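PDB 4K3Y: neuraminidase from Influenza A virus, which forms the six-bladed beta-propeller ectodomain of a bat influenza neuraminidase-like surface glycoprotein, probably without the sialidase activity of classical neuraminidases. Local coordinates for residues 54-59 / 111-116; 107-112 / 176-181; 122-127 / 132-137; 147-152 / 156-161; 172-175 / 180-183. All blocks are in the same frame, centred on the assembly; numbering follows the deposited sequence.

Contact 1 of 5, residues 54-59 / 111-116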
# COMPACT_ATOMS: atom_id res chain seq x y z
N ARG C 54 3.53 12.80 9.39
CA ARG C 54 4.60 12.00 8.77
C ARG C 54 5.94 12.19 9.47
O ARG C 54 6.27 13.27 9.97
CB ARG C 54 4.75 12.26 7.26
CG ARG C 54 3.54 11.82 6.44
CD ARG C 54 3.79 11.92 4.93
NE ARG C 54 4.66 10.86 4.40
CZ ARG C 54 4.34 9.56 4.32
NH1 ARG C 54 3.16 9.13 4.75
NH2 ARG C 54 5.20 8.68 3.80
N ARG C 55 6.70 11.10 9.48
CA ARG C 55 8.05 11.04 10.02
C ARG C 55 9.02 11.21 8.86
O ARG C 55 9.25 10.26 8.08
CB ARG C 55 8.30 9.67 10.67
CG ARG C 55 9.33 9.69 11.76
CD ARG C 55 10.46 8.72 11.53
NE ARG C 55 10.29 7.49 12.31
CZ ARG C 55 11.27 6.68 12.71
NH1 ARG C 55 12.54 6.96 12.44
NH2 ARG C 55 10.99 5.59 13.41
N PHE C 56 9.60 12.39 8.74
CA PHE C 56 10.63 12.62 7.74
C PHE C 56 12.01 12.29 8.29
O PHE C 56 12.27 12.44 9.49
CB PHE C 56 10.56 14.05 7.27
CG PHE C 56 9.36 14.33 6.45
CD1 PHE C 56 8.13 14.54 7.05
CD2 PHE C 56 9.45 14.32 5.07
CE1 PHE C 56 7.02 14.77 6.28
CE2 PHE C 56 8.34 14.54 4.30
CZ PHE C 56 7.12 14.77 4.90
N PHE C 57 12.89 11.84 7.40
CA PHE C 57 14.25 11.51 7.79
C PHE C 57 15.18 11.35 6.59
O PHE C 57 14.75 11.32 5.42
CB PHE C 57 14.29 10.23 8.63
CG PHE C 57 13.78 9.03 7.91
CD1 PHE C 57 14.63 8.25 7.13
CD2 PHE C 57 12.45 8.65 8.02
CE1 PHE C 57 14.16 7.12 6.47
CE2 PHE C 57 11.97 7.52 7.35
CZ PHE C 57 12.83 6.76 6.58
N VAL C 58 16.48 11.26 6.90
CA VAL C 58 17.50 10.96 5.90
C VAL C 58 18.02 9.56 6.19
O VAL C 58 18.19 9.18 7.34
CB VAL C 58 18.62 12.02 5.93
CG1 VAL C 58 19.73 11.65 4.95
CG2 VAL C 58 18.04 13.41 5.62
N SER C 59 18.25 8.76 5.15
CA SER C 59 18.60 7.35 5.34
C SER C 59 20.10 7.13 5.48
O SER C 59 20.90 7.98 5.09
CB SER C 59 18.15 6.55 4.15
OG SER C 59 18.89 6.98 3.03
N TRP C 111 2.72 18.46 -0.07
CA TRP C 111 3.94 18.54 0.73
C TRP C 111 5.01 19.42 0.06
O TRP C 111 5.40 19.18 -1.10
CB TRP C 111 4.53 17.15 0.98
CG TRP C 111 3.80 16.38 2.00
CD1 TRP C 111 2.93 15.36 1.79
CD2 TRP C 111 3.86 16.57 3.42
NE1 TRP C 111 2.44 14.90 2.99
CE2 TRP C 111 3.00 15.62 4.01
CE3 TRP C 111 4.57 17.44 4.26
CZ2 TRP C 111 2.81 15.52 5.40
CZ3 TRP C 111 4.39 17.34 5.64
CH2 TRP C 111 3.51 16.39 6.19
N THR C 112 5.48 20.42 0.81
CA THR C 112 6.68 21.16 0.46
C THR C 112 7.89 20.54 1.19
O THR C 112 7.87 20.34 2.41
CB THR C 112 6.56 22.63 0.85
OG1 THR C 112 5.37 23.19 0.27
CG2 THR C 112 7.79 23.39 0.38
N VAL C 113 8.94 20.24 0.43
CA VAL C 113 10.13 19.66 1.02
C VAL C 113 11.37 20.46 0.63
O VAL C 113 11.74 20.53 -0.55
CB VAL C 113 10.31 18.20 0.56
CG1 VAL C 113 11.65 17.65 1.05
CG2 VAL C 113 9.15 17.35 1.04
N LEU C 114 12.02 21.08 1.62
CA LEU C 114 13.30 21.73 1.38
C LEU C 114 14.43 20.77 1.68
O LEU C 114 14.55 20.28 2.80
CB LEU C 114 13.46 23.00 2.20
CG LEU C 114 12.40 24.04 1.86
CD1 LEU C 114 11.22 23.91 2.82
CD2 LEU C 114 12.98 25.44 1.87
N SER C 115 15.26 20.50 0.68
CA SER C 115 16.33 19.52 0.80
C SER C 115 17.68 20.10 0.35
O SER C 115 17.80 20.60 -0.77
CB SER C 115 15.99 18.25 0.01
OG SER C 115 16.95 17.24 0.22
N VAL C 116 18.67 20.01 1.23
CA VAL C 116 20.05 20.42 0.92
C VAL C 116 20.81 19.30 0.23
O VAL C 116 20.85 18.17 0.73
CB VAL C 116 20.84 20.81 2.20
CG1 VAL C 116 22.30 21.16 1.86
CG2 VAL C 116 20.17 21.97 2.92
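Phe56 turns an edge onto the indole of Trp111 where two neighbouring blades of the neuraminidase beta-propeller face each other. Each residue sits on the second strand of its four-stranded blade. The strands run nearly parallel, their axes 10.8 Å apart at closest and 19° from alignment, too far for backbone pairing, so side chains alone bridge the gap. The rings form an edge-to-face pair: the centroid of the Phe56 ring is 5.0 Å from that of the six-membered ring of Trp111, with the planes at 60°. Phe56 CZ leads, reaching over one face of the indole toward its rim, while Phe56 CE1 comes within 3.7 Å of Trp111 CZ3. The Phe56 ring stands beside its own backbone N (chi1 -70°), which carries it across to the next blade. A T-shaped contact with His106 and packing on Ser104 hold the indole further, and Phe56 also meets Phe45, a neighbour in its own sheet. Arg54 CG and CD lie against the indole along Trp111 CZ2 and NE1, CD 3.8 Å from each, and the chain then bends, sending NE to Ser81 and NH1 into a salt bridge with Glu52. The aliphatic part of Arg54 packs between the blades, while its guanidinium is bound within its own blade. Farther along, Phe56 CE2 reaches Val113 CG2 at 4.4 Å.

Contact 2 of 5, residues 107-112 / 176-181. With NAG (2-acetamido-2-deoxy-beta-D-glucopyranose), chain H.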
# COMPACT_ATOMS: atom_id res chain seq x y z
N ASP C 107 0.55 22.39 3.09
CA ASP C 107 -0.31 23.58 3.07
C ASP C 107 -1.79 23.27 2.89
O ASP C 107 -2.61 24.17 2.86
CB ASP C 107 0.13 24.59 1.99
CG ASP C 107 0.12 23.98 0.59
OD1 ASP C 107 -0.42 22.85 0.41
OD2 ASP C 107 0.64 24.65 -0.34
N GLY C 108 -2.11 21.98 2.75
CA GLY C 108 -3.49 21.57 2.51
C GLY C 108 -3.62 20.96 1.14
O GLY C 108 -4.48 20.10 0.89
N PHE C 109 -2.73 21.38 0.24
CA PHE C 109 -2.69 20.87 -1.12
C PHE C 109 -1.58 19.84 -1.28
O PHE C 109 -1.85 18.66 -1.52
CB PHE C 109 -2.51 22.02 -2.12
CG PHE C 109 -3.41 23.18 -1.83
CD1 PHE C 109 -4.80 23.03 -1.89
CD2 PHE C 109 -2.88 24.42 -1.48
CE1 PHE C 109 -5.64 24.09 -1.60
CE2 PHE C 109 -3.71 25.48 -1.19
CZ PHE C 109 -5.10 25.32 -1.26
N GLN C 110 -0.33 20.27 -1.11
CA GLN C 110 0.79 19.35 -1.24
C GLN C 110 1.88 19.49 -0.16
O GLN C 110 1.96 20.50 0.57
CB GLN C 110 1.40 19.48 -2.63
CG GLN C 110 1.33 18.20 -3.44
CD GLN C 110 0.07 18.10 -4.25
OE1 GLN C 110 -0.56 19.11 -4.56
NE2 GLN C 110 -0.31 16.88 -4.59
N TRP C 111 2.72 18.46 -0.07
CA TRP C 111 3.94 18.54 0.73
C TRP C 111 5.01 19.42 0.06
O TRP C 111 5.40 19.18 -1.10
CB TRP C 111 4.53 17.15 0.98
CG TRP C 111 3.80 16.38 2.00
CD1 TRP C 111 2.93 15.36 1.79
CD2 TRP C 111 3.86 16.57 3.42
NE1 TRP C 111 2.44 14.90 2.99
CE2 TRP C 111 3.00 15.62 4.01
CE3 TRP C 111 4.57 17.44 4.26
CZ2 TRP C 111 2.81 15.52 5.40
CZ3 TRP C 111 4.39 17.34 5.64
CH2 TRP C 111 3.51 16.39 6.19
N THR C 112 5.48 20.42 0.81
CA THR C 112 6.68 21.16 0.46
C THR C 112 7.89 20.54 1.19
O THR C 112 7.87 20.34 2.41
CB THR C 112 6.56 22.63 0.85
OG1 THR C 112 5.37 23.19 0.27
CG2 THR C 112 7.79 23.39 0.38
N LEU C 176 6.80 30.93 1.35
CA LEU C 176 6.60 30.11 0.16
C LEU C 176 5.15 29.86 -0.16
O LEU C 176 4.34 29.52 0.71
CB LEU C 176 7.30 28.76 0.32
CG LEU C 176 8.81 28.78 0.45
CD1 LEU C 176 9.21 27.66 1.39
CD2 LEU C 176 9.49 28.60 -0.90
N VAL C 177 4.81 30.03 -1.43
CA VAL C 177 3.48 29.72 -1.89
C VAL C 177 3.55 28.60 -2.93
O VAL C 177 4.29 28.70 -3.91
CB VAL C 177 2.79 30.96 -2.46
CG1 VAL C 177 1.92 30.58 -3.63
CG2 VAL C 177 1.97 31.64 -1.37
N ASN C 178 2.81 27.52 -2.69
CA ASN C 178 2.75 26.39 -3.62
C ASN C 178 4.11 25.91 -4.13
O ASN C 178 4.24 25.51 -5.29
CB ASN C 178 1.87 26.72 -4.83
CG ASN C 178 0.40 26.89 -4.47
OD1 ASN C 178 0.01 26.85 -3.30
ND2 ASN C 178 -0.42 27.12 -5.50
N GLY C 179 5.12 25.96 -3.28
CA GLY C 179 6.43 25.48 -3.66
C GLY C 179 7.36 26.53 -4.25
O GLY C 179 8.52 26.22 -4.56
N THR C 180 6.88 27.76 -4.42
CA THR C 180 7.78 28.81 -4.89
C THR C 180 8.01 29.89 -3.85
O THR C 180 7.16 30.14 -2.98
CB THR C 180 7.34 29.44 -6.23
OG1 THR C 180 6.24 30.32 -6.00
CG2 THR C 180 6.96 28.34 -7.25
N SER C 181 9.19 30.51 -3.93
CA SER C 181 9.61 31.53 -2.98
C SER C 181 8.82 32.81 -3.21
O SER C 181 8.89 33.40 -4.28
CB SER C 181 11.11 31.81 -3.15
OG SER C 181 11.54 32.87 -2.32
C1 NAG H . -1.81 27.12 -5.11
C2 NAG H . -2.43 28.33 -5.81
C3 NAG H . -3.93 28.37 -5.57
C4 NAG H . -4.58 27.03 -5.89
C5 NAG H . -3.85 25.87 -5.23
C6 NAG H . -4.38 24.52 -5.72
C7 NAG H . -1.09 30.36 -6.10
C8 NAG H . -0.95 31.78 -5.62
N2 NAG H . -1.83 29.56 -5.33
O3 NAG H . -4.52 29.40 -6.34
O4 NAG H . -5.92 27.07 -5.46
O5 NAG H . -2.47 25.92 -5.50
O6 NAG H . -3.94 24.30 -7.05
O7 NAG H . -0.54 29.98 -7.14
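Asp107 and Asn178 bring a carboxylate and a glycosylated amide near each other, Asp107 OD2 lying 3.7 Å from Asn178 OD1 with the two planes 73° apart. Two oxygens at this distance do not bond; each group is held by its own surroundings. Asp107 OD1 takes two backbone N-H groups, Phe109 N at 2.7 Å and Gln110 N at 3.0 Å, the first an Asx turn, the two together an Asx motif, while OD2 is engaged by the hydroxyl of Tyr126. Across from it, a type I' turn from Val177 to Thr180 presents the asparagine, with Val177 O gripped by both the backbone N and OG1 of Thr180. Asn178 ND2 is covalently bonded to C1 of an N-acetylglucosamine. The packed part is the sugar: its C5 sits over the centre of the Phe109 ring, 4.0 Å above the plane. The Asn178 amide stands steeply to that ring, with Asn178 OD1 4.2 Å from Phe109 CD2. Val177 CG1 supports the acetamido end, meeting sugar C8 at 3.7 Å. Thr112 and Leu176 are buried but only approach each other, with strand 121-126 packed on both; the open side is at Gln110, which is exposed, and the partly exposed Phe109. The loop between strands 101-106 and 111-117 meets the hairpin turn of the next propeller blade, in an all-beta setting: Tyr126, at the end of strand 121-126, stands between the two, strand 155-162 touches Asp107 and Leu176, and Arg329 of a second subunit packs on Asn178.

Contact 3 of 5, residues 122-127 / 132-137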
# COMPACT_ATOMS: atom_id res chain seq x y z
N VAL C 122 19.86 24.56 -1.85
CA VAL C 122 18.60 23.98 -1.42
C VAL C 122 17.64 23.82 -2.59
O VAL C 122 17.32 24.79 -3.27
CB VAL C 122 17.95 24.82 -0.33
CG1 VAL C 122 16.51 24.37 -0.10
CG2 VAL C 122 18.77 24.73 0.95
N SER C 123 17.20 22.59 -2.83
CA SER C 123 16.16 22.35 -3.82
C SER C 123 14.82 22.34 -3.11
O SER C 123 14.71 21.85 -1.98
CB SER C 123 16.41 21.05 -4.59
OG SER C 123 16.56 19.93 -3.73
N ILE C 124 13.81 22.93 -3.74
CA ILE C 124 12.46 22.90 -3.17
C ILE C 124 11.54 21.99 -3.99
O ILE C 124 11.39 22.16 -5.21
CB ILE C 124 11.85 24.31 -3.04
CG1 ILE C 124 12.83 25.24 -2.30
CG2 ILE C 124 10.49 24.24 -2.34
CD1 ILE C 124 12.31 26.64 -2.07
N LEU C 125 10.93 21.01 -3.32
CA LEU C 125 9.99 20.13 -3.99
C LEU C 125 8.56 20.32 -3.48
O LEU C 125 8.31 20.35 -2.27
CB LEU C 125 10.42 18.66 -3.89
CG LEU C 125 11.77 18.31 -4.50
CD1 LEU C 125 12.88 18.46 -3.45
CD2 LEU C 125 11.77 16.92 -5.09
N TYR C 126 7.63 20.48 -4.42
CA TYR C 126 6.21 20.64 -4.11
C TYR C 126 5.46 19.52 -4.83
O TYR C 126 5.48 19.45 -6.06
CB TYR C 126 5.75 22.00 -4.60
CG TYR C 126 4.39 22.38 -4.09
CD1 TYR C 126 4.23 22.82 -2.78
CD2 TYR C 126 3.27 22.31 -4.91
CE1 TYR C 126 2.98 23.19 -2.31
CE2 TYR C 126 2.01 22.67 -4.45
CZ TYR C 126 1.87 23.11 -3.14
OH TYR C 126 0.63 23.47 -2.66
N GLY C 127 4.77 18.67 -4.08
CA GLY C 127 4.46 17.34 -4.59
C GLY C 127 5.82 16.70 -4.71
O GLY C 127 6.66 16.83 -3.79
N ASP C 132 11.54 25.34 -6.92
CA ASP C 132 12.47 26.43 -6.70
C ASP C 132 13.83 25.90 -6.26
O ASP C 132 13.98 24.72 -5.95
CB ASP C 132 11.92 27.41 -5.66
CG ASP C 132 12.10 28.87 -6.07
OD1 ASP C 132 12.99 29.18 -6.91
OD2 ASP C 132 11.33 29.71 -5.56
N THR C 133 14.80 26.80 -6.22
CA THR C 133 16.13 26.45 -5.75
C THR C 133 16.78 27.67 -5.09
O THR C 133 16.69 28.79 -5.60
CB THR C 133 17.00 25.87 -6.89
OG1 THR C 133 18.28 25.49 -6.37
CG2 THR C 133 17.19 26.89 -7.99
N ILE C 134 17.42 27.46 -3.93
CA ILE C 134 18.02 28.55 -3.17
C ILE C 134 19.53 28.38 -3.03
O ILE C 134 20.02 27.27 -2.80
CB ILE C 134 17.40 28.66 -1.77
CG1 ILE C 134 15.89 28.86 -1.89
CG2 ILE C 134 18.04 29.81 -1.00
CD1 ILE C 134 15.18 29.00 -0.54
N HIS C 135 20.27 29.49 -3.16
CA HIS C 135 21.73 29.43 -3.17
C HIS C 135 22.43 30.28 -2.12
O HIS C 135 21.92 31.35 -1.72
CB HIS C 135 22.26 29.77 -4.56
CG HIS C 135 21.72 28.87 -5.62
ND1 HIS C 135 20.50 29.09 -6.24
CD2 HIS C 135 22.21 27.72 -6.16
CE1 HIS C 135 20.28 28.14 -7.12
NE2 HIS C 135 21.30 27.29 -7.09
N PRO C 136 23.59 29.81 -1.65
CA PRO C 136 24.34 30.54 -0.62
C PRO C 136 24.95 31.83 -1.15
O PRO C 136 25.59 31.84 -2.19
CB PRO C 136 25.44 29.55 -0.19
CG PRO C 136 25.58 28.60 -1.35
CD PRO C 136 24.21 28.51 -1.97
N THR C 137 24.72 32.92 -0.42
CA THR C 137 25.46 34.15 -0.63
C THR C 137 26.79 34.03 0.13
O THR C 137 27.87 34.10 -0.46
CB THR C 137 24.66 35.38 -0.11
OG1 THR C 137 25.18 35.83 1.15
CG2 THR C 137 23.19 35.03 0.07
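The flat groups joining Val122-Ile124 to Asp132-Ile134 are peptide carbonyls. Those of Val122 and Ile134 meet each other's N-H in the carbonyl plane: Ile134 N lies 2.8 Å from Val122 O. In return, Val122 N lies 2.9 Å from Ile134 O. Asp132 O is approached differently: Ile124 N bonds to it at 2.8 Å from above the plane, 38° out of it. Val122 O has a further, weak partner in Thr133 OG1, which is anti to its own backbone N and beside its carbonyl carbon (chi1 -178°), a setting that leaves it 3.3 Å from Val122 O. The strands form the outer antiparallel hairpin of a propeller blade, with Val122/Ile134 and Ile124/Asp132 as hydrogen-bonded pairs and Ser123/Thr133 as the non-hydrogen-bonded pair between them. Val122, Ile124, Ile134 and the CB of Asp132 share a face that is turned to the next blade, where Ile124 packs on Leu176 and Ile134 on Tyr174 and Ile160. Ile124 CD1 touches Ile134 CD1 at 4.0 Å and lies alongside Asp132 CB at 3.7 Å. The carboxylate of Asp132 swings off from its neighbours, and its OD2 accepts from Ser181 N on that blade. Ser123 and Thr133 point to the other face, where a second subunit of the tetramer packs, with Val22 of that subunit against Ser123 and its Thr359 against Thr133.

Contact 4 of 5, residues 147-152 / 156-161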
# COMPACT_ATOMS: atom_id res chain seq x y z
N SER C 147 13.54 20.27 10.73
CA SER C 147 12.34 20.35 11.51
C SER C 147 11.21 20.72 10.56
O SER C 147 11.44 21.04 9.40
CB SER C 147 12.48 21.44 12.57
OG SER C 147 11.27 21.56 13.31
N SER C 148 9.98 20.68 11.06
CA SER C 148 8.85 21.07 10.26
C SER C 148 8.90 22.55 9.93
O SER C 148 9.25 23.37 10.81
CB SER C 148 7.55 20.75 11.01
OG SER C 148 6.43 21.06 10.21
N CYS C 149 8.60 22.91 8.68
CA CYS C 149 8.28 24.31 8.36
C CYS C 149 6.83 24.58 8.79
O CYS C 149 6.08 23.66 9.16
CB CYS C 149 8.38 24.60 6.85
SG CYS C 149 9.13 23.37 5.78
N ILE C 150 6.45 25.85 8.77
CA ILE C 150 5.09 26.22 9.18
C ILE C 150 4.26 26.71 8.00
O ILE C 150 4.65 27.64 7.29
CB ILE C 150 5.10 27.28 10.29
CG1 ILE C 150 6.11 26.87 11.39
CG2 ILE C 150 3.69 27.45 10.86
CD1 ILE C 150 5.70 25.67 12.25
N CYS C 151 3.12 26.07 7.78
CA CYS C 151 2.14 26.51 6.79
C CYS C 151 0.89 27.00 7.47
O CYS C 151 0.40 26.38 8.42
CB CYS C 151 1.73 25.37 5.86
SG CYS C 151 3.03 24.79 4.79
N ASN C 152 0.35 28.10 6.97
CA ASN C 152 -0.98 28.49 7.40
C ASN C 152 -1.71 29.25 6.31
O ASN C 152 -1.22 30.27 5.83
CB ASN C 152 -0.93 29.31 8.68
CG ASN C 152 -2.18 29.16 9.51
OD1 ASN C 152 -2.87 28.14 9.44
ND2 ASN C 152 -2.49 30.20 10.29
N CYS C 156 3.67 29.06 3.29
CA CYS C 156 4.56 28.29 4.16
C CYS C 156 5.80 29.09 4.49
O CYS C 156 6.38 29.75 3.63
CB CYS C 156 4.97 26.98 3.50
SG CYS C 156 3.59 25.87 3.17
N TYR C 157 6.22 29.02 5.75
CA TYR C 157 7.42 29.74 6.19
C TYR C 157 8.53 28.80 6.69
O TYR C 157 8.27 27.75 7.29
CB TYR C 157 7.05 30.79 7.26
CG TYR C 157 5.89 31.68 6.86
CD1 TYR C 157 4.57 31.32 7.13
CD2 TYR C 157 6.11 32.89 6.20
CE1 TYR C 157 3.51 32.14 6.77
CE2 TYR C 157 5.05 33.72 5.84
CZ TYR C 157 3.76 33.34 6.12
OH TYR C 157 2.71 34.16 5.76
N THR C 158 9.78 29.14 6.39
CA THR C 158 10.92 28.35 6.83
C THR C 158 12.12 29.26 7.02
O THR C 158 12.14 30.38 6.49
CB THR C 158 11.26 27.22 5.83
OG1 THR C 158 12.31 26.40 6.37
CG2 THR C 158 11.68 27.78 4.48
N ILE C 159 13.11 28.80 7.78
CA ILE C 159 14.32 29.57 8.03
C ILE C 159 15.54 28.81 7.52
O ILE C 159 15.65 27.61 7.74
CB ILE C 159 14.45 29.92 9.52
CG1 ILE C 159 13.21 30.70 9.97
CG2 ILE C 159 15.72 30.75 9.77
CD1 ILE C 159 12.94 30.69 11.47
N ILE C 160 16.44 29.50 6.82
CA ILE C 160 17.64 28.87 6.27
C ILE C 160 18.91 29.57 6.72
O ILE C 160 18.98 30.80 6.77
CB ILE C 160 17.59 28.82 4.73
CG1 ILE C 160 16.37 28.00 4.29
CG2 ILE C 160 18.88 28.23 4.15
CD1 ILE C 160 16.28 27.80 2.81
N ALA C 161 19.92 28.77 7.06
CA ALA C 161 21.18 29.28 7.59
C ALA C 161 22.30 29.25 6.55
O ALA C 161 22.43 28.29 5.78
CB ALA C 161 21.58 28.50 8.82
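Cys151 and Cys156 both swing their sulfurs to the side of the backbone N, opposite the carbonyl carbon (chi1 -67° and -62°), and these matching rotations bring SG to SG at 2.0 Å. The disulfide has a chi3 of 93°. It spans a non-hydrogen-bonded pair of an antiparallel ladder, whose CA atoms, Cys151 CA and Cys156 CA, come to 4.0 Å. One step along, Ile150 and Tyr157 make the hydrogen-bonded pair: Tyr157 N gives to Ile150 O at 2.6 Å, tilted slightly from the carbonyl plane, and Ile150 N gives to Tyr157 O at 3.0 Å in the plane of the Tyr157 carbonyl. This is the short inner hairpin of a propeller blade, strand 150-152 lying nearest the central axis and strand 155-162 next to it, with the disulfide clamping the two just before the turn. On the face away from the disulfide, Tyr157 lays its ring obliquely by the backbone of its partner, CD1 being 3.7 Å from Ile150 O. Arg175 packs against Tyr157, whose OH is hydrogen-bonded to Thr155 OG1. The side chain of Ile150, by contrast, leads off toward Cys199 of the following blade. Where the ladder ends, Cys149 CB meets Thr158 CB at 4.0 Å. Thr158 OG1 is hydrogen-bonded to Gln145 OE1, and the sulfur of Cys149 is joined to Cys105 in a second disulfide that fastens this hairpin to strand 101-106 of the preceding blade.

Contact 5 of 5, residues 172-175 / 180-183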
# COMPACT_ATOMS: atom_id res chain seq x y z
N ARG C 172 17.94 33.63 7.21
CA ARG C 172 16.90 34.25 6.40
C ARG C 172 15.53 33.64 6.61
O ARG C 172 15.37 32.42 6.73
CB ARG C 172 17.28 34.18 4.92
CG ARG C 172 18.38 35.15 4.54
CD ARG C 172 18.69 35.03 3.07
NE ARG C 172 19.62 36.06 2.62
CZ ARG C 172 19.95 36.25 1.35
NH1 ARG C 172 19.42 35.47 0.41
NH2 ARG C 172 20.81 37.22 1.02
N LEU C 173 14.53 34.51 6.65
CA LEU C 173 13.13 34.10 6.72
C LEU C 173 12.55 33.94 5.31
O LEU C 173 12.50 34.90 4.54
CB LEU C 173 12.33 35.14 7.50
CG LEU C 173 11.46 34.59 8.62
CD1 LEU C 173 10.53 35.68 9.14
CD2 LEU C 173 10.67 33.37 8.15
N TYR C 174 12.11 32.74 4.96
CA TYR C 174 11.52 32.51 3.64
C TYR C 174 10.01 32.28 3.70
O TYR C 174 9.51 31.53 4.55
CB TYR C 174 12.20 31.33 2.92
CG TYR C 174 13.56 31.67 2.35
CD1 TYR C 174 14.70 31.63 3.14
CD2 TYR C 174 13.71 32.03 1.01
CE1 TYR C 174 15.95 31.94 2.64
CE2 TYR C 174 14.96 32.34 0.49
CZ TYR C 174 16.07 32.29 1.31
OH TYR C 174 17.32 32.60 0.83
N ARG C 175 9.28 32.95 2.81
CA ARG C 175 7.86 32.70 2.65
C ARG C 175 7.66 31.96 1.34
O ARG C 175 8.28 32.29 0.33
CB ARG C 175 7.08 34.02 2.68
CG ARG C 175 6.02 34.17 1.58
CD ARG C 175 5.13 35.41 1.72
NE ARG C 175 5.88 36.64 1.98
CZ ARG C 175 5.65 37.45 3.02
NH1 ARG C 175 4.68 37.15 3.88
NH2 ARG C 175 6.37 38.54 3.19
N THR C 180 6.88 27.76 -4.42
CA THR C 180 7.78 28.81 -4.89
C THR C 180 8.01 29.89 -3.85
O THR C 180 7.16 30.14 -2.98
CB THR C 180 7.34 29.44 -6.23
OG1 THR C 180 6.24 30.32 -6.00
CG2 THR C 180 6.96 28.34 -7.25
N SER C 181 9.19 30.51 -3.93
CA SER C 181 9.61 31.53 -2.98
C SER C 181 8.82 32.81 -3.21
O SER C 181 8.89 33.40 -4.28
CB SER C 181 11.11 31.81 -3.15
OG SER C 181 11.54 32.87 -2.32
N ALA C 182 8.06 33.22 -2.21
CA ALA C 182 7.26 34.44 -2.35
C ALA C 182 7.93 35.59 -1.62
O ALA C 182 7.25 36.41 -1.00
CB ALA C 182 5.86 34.21 -1.81
N GLY C 183 9.26 35.64 -1.69
CA GLY C 183 10.04 36.67 -1.03
C GLY C 183 10.67 36.22 0.28
O GLY C 183 10.32 35.17 0.82
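Arg175 lays the aliphatic part of its side chain along Ala182, CG against its CB and CD beside its carbonyl. A bend at chi3 (47°) then brings NE to Ala182 O at 3.3 Å; the oxygen sits at the edge of the guanidinium, near its plane, while the donor stands 43° above the carbonyl plane, so not on a lone pair. The backbone of Arg175 is held as well, its N giving to Gly183 O at 3.2 Å and its O accepting from Ala182 N at 2.7 Å. Two residues of 180-183 thus stand opposite one of 172-175, a pattern that fits a beta bulge in the outer hairpin of the propeller blade, with Gly183 taking a positive phi. Toward the turn, Ser181 OG lies at the edge of the Tyr174 ring, 4.1 Å from CD2, and that ring also meets Trp184. Beyond the hairpin, Arg175 NH1 reaches Gln226 O and the guanidinium makes a cation-pi contact with Phe228. One arginine therefore spends its N-H groups on carbonyls of two chain regions, so its charge is probably stabilised by peptide dipoles and an aromatic ring, and the outer strand is pinned by main chain and side chain together.

In the fold
From the N terminus, contact 1 comes first, joining strand 53-61 of one blade to strand 111-117 of the next and closing a loop of about fifty residues. Contact 2 opens on 107-112, where contact 1 ends, and closes a longer loop at 176-181, reaching one blade further. Nested inside that loop are two hairpins in series: contact 3, the outer strands of the blade 101-134, and contact 4, the inner strands of the following one. Contact 5 closes the outer hairpin of that blade, sharing Thr180 and Ser181 with the end of contact 2. Contacts 4 and 5 are linked through the pairing of strands 155-162 and 170-177, and contact 3 touches contact 5 across the blade boundary.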